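Local coordinates for protein AAR187Cp (Eremothecium gossypii, PDB 3ZIL) that probably regulates the establishment of sister-chromatid cohesion through its C-terminal Wap1 domain, acting on the cohesin complex in chromosome segregation, at residues A[300-305]-A[331-336]. Sequence-based numbering, arbitrary orientation.
Sequences ELTNFG and AYSAGA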
loop_
_atom_site.group_PDB
_atom_site.type_symbol
_atom_site.label_atom_id
_atom_site.label_comp_id
_atom_site.label_asym_id
_atom_site.label_seq_id
_atom_site.Cartn_x
_atom_site.Cartn_y
_atom_site.Cartn_z
ATOM N N GLU A 300 19.284 -2.928 20.850
ATOM C CA GLU A 300 18.608 -1.588 20.941
ATOM C C GLU A 300 17.170 -1.668 21.445
ATOM O O GLU A 300 16.651 -0.670 21.911
ATOM C CB GLU A 300 18.590 -0.753 19.607
ATOM C CG GLU A 300 19.883 -0.028 19.264
ATOM C CD GLU A 300 20.782 -0.887 18.379
ATOM O OE1 GLU A 300 20.828 -2.144 18.538
ATOM O OE2 GLU A 300 21.424 -0.300 17.481
ATOM N N LEU A 301 16.515 -2.821 21.302
ATOM C CA LEU A 301 15.141 -2.916 21.750
ATOM C C LEU A 301 15.153 -2.946 23.290
ATOM O O LEU A 301 14.211 -2.466 23.948
ATOM C CB LEU A 301 14.419 -4.130 21.118
ATOM C CG LEU A 301 12.920 -4.290 21.347
ATOM C CD1 LEU A 301 12.133 -3.070 20.921
ATOM C CD2 LEU A 301 12.439 -5.548 20.624
ATOM N N THR A 302 16.243 -3.466 23.854
ATOM C CA THR A 302 16.367 -3.507 25.304
ATOM C C THR A 302 16.610 -2.102 25.888
ATOM O O THR A 302 16.434 -1.896 27.084
ATOM C CB THR A 302 17.460 -4.448 25.787
ATOM O OG1 THR A 302 18.722 -3.810 25.584
ATOM C CG2 THR A 302 17.429 -5.798 25.060
ATOM N N ASN A 303 16.983 -1.134 25.058
ATOM C CA ASN A 303 17.033 0.251 25.528
ATOM C C ASN A 303 15.669 0.821 25.718
ATOM O O ASN A 303 15.544 1.988 26.106
ATOM C CB ASN A 303 17.698 1.135 24.531
ATOM C CG ASN A 303 19.145 0.839 24.400
ATOM O OD1 ASN A 303 19.758 0.289 25.310
ATOM N ND2 ASN A 303 19.696 1.160 23.254
ATOM N N PHE A 304 14.641 0.040 25.388
ATOM C CA PHE A 304 13.270 0.389 25.805
ATOM C C PHE A 304 13.239 0.293 27.368
ATOM O O PHE A 304 12.318 0.855 28.014
ATOM C CB PHE A 304 12.224 -0.608 25.235
ATOM C CG PHE A 304 11.710 -0.316 23.812
ATOM C CD1 PHE A 304 12.388 0.499 22.932
ATOM C CD2 PHE A 304 10.517 -0.954 23.363
ATOM C CE1 PHE A 304 11.889 0.710 21.636
ATOM C CE2 PHE A 304 9.999 -0.724 22.084
ATOM C CZ PHE A 304 10.693 0.103 21.211
ATOM N N GLY A 305 14.229 -0.406 27.955
ATOM C CA GLY A 305 14.428 -0.417 29.438
ATOM C C GLY A 305 14.263 0.944 30.106
ATOM O O GLY A 305 13.521 1.097 31.106
ATOM N N ALA A 331 7.860 -6.146 27.265
ATOM C CA ALA A 331 7.802 -7.432 27.989
ATOM C C ALA A 331 8.427 -8.526 27.118
ATOM O O ALA A 331 9.170 -9.381 27.635
ATOM C CB ALA A 331 6.366 -7.766 28.313
ATOM N N TYR A 332 8.158 -8.485 25.792
ATOM C CA TYR A 332 8.793 -9.443 24.853
ATOM C C TYR A 332 10.301 -9.249 24.784
ATOM O O TYR A 332 11.094 -10.226 24.817
ATOM C CB TYR A 332 8.143 -9.374 23.428
ATOM C CG TYR A 332 6.875 -10.242 23.311
ATOM C CD1 TYR A 332 6.980 -11.592 23.165
ATOM C CD2 TYR A 332 5.594 -9.694 23.368
ATOM C CE1 TYR A 332 5.884 -12.408 23.107
ATOM C CE2 TYR A 332 4.485 -10.495 23.248
ATOM C CZ TYR A 332 4.641 -11.870 23.101
ATOM O OH TYR A 332 3.568 -12.736 23.024
ATOM N N SER A 333 10.731 -7.989 24.768
ATOM C CA SER A 333 12.156 -7.706 24.693
ATOM C C SER A 333 12.897 -8.187 25.984
ATOM O O SER A 333 13.840 -9.020 25.945
ATOM C CB SER A 333 12.380 -6.232 24.457
ATOM O OG SER A 333 13.768 -6.031 24.415
ATOM N N ALA A 334 12.457 -7.647 27.109
ATOM C CA ALA A 334 12.916 -8.102 28.408
ATOM C C ALA A 334 13.019 -9.627 28.520
ATOM O O ALA A 334 14.072 -10.128 28.899
ATOM C CB ALA A 334 12.034 -7.523 29.506
ATOM N N GLY A 335 11.953 -10.352 28.195
ATOM C CA GLY A 335 11.950 -11.808 28.315
ATOM C C GLY A 335 13.030 -12.463 27.491
ATOM O O GLY A 335 13.778 -13.303 28.000
ATOM N N ALA A 336 13.162 -12.067 26.218
ATOM C CA ALA A 336 14.164 -12.689 25.313
ATOM C C ALA A 336 15.625 -12.387 25.702
ATOM O O ALA A 336 16.497 -13.249 25.524
ATOM C CB ALA A 336 13.915 -12.286 23.849
#
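Ser-333 enters between the side chains of Leu-301 and Thr-302. The nearest CA pair, Thr-302 and Ser-333, is 6.0 Å apart, consistent with the small serine side chain at this point. Its OG stands anti to its own backbone N (chi1 179°), which carries the hydroxyl toward the backbone joining the two residues. OG lies 3.6 Å from Leu-301 C and 3.6 Å from Thr-302 N. Neither approach is a hydrogen bond. The hydroxyl is instead weakly hydrogen-bonded to Ala-296 O, in the preceding short helix 293-296. Leu-301 lies alongside the serine on one flank, its CG 3.7 Å from Ser-333 CB. The branch ending in CD2 borders the serine, at 3.9 Å from the same CB. The other branch lies over one face of the Phe-304 ring, CD1 3.3 Å above the plane and offset toward the rim. Leu-301 thus faces two ways, and an alanine here would probably open a gap between the serine and the phenylalanine ring. Both segments belong to the all-helical Wap1 domain. The short, weakly bonded helical piece 299-302 packs here against the C-terminal end of helix 321-336; helix 304-313 follows directly. Beyond Leu-301 the ring of Phe-304 stacks on Phe-326 and touches Leu-282 and Leu-285 of helix 272-289. On the second flank of Ser-333, Thr-302 presents its methyl, with CG2 3.7 Å from Ser-333 OG. The threonine hydroxyl is used elsewhere: chi1 of 77° lets OG1 fold back to hydrogen-bond Glu-299 O.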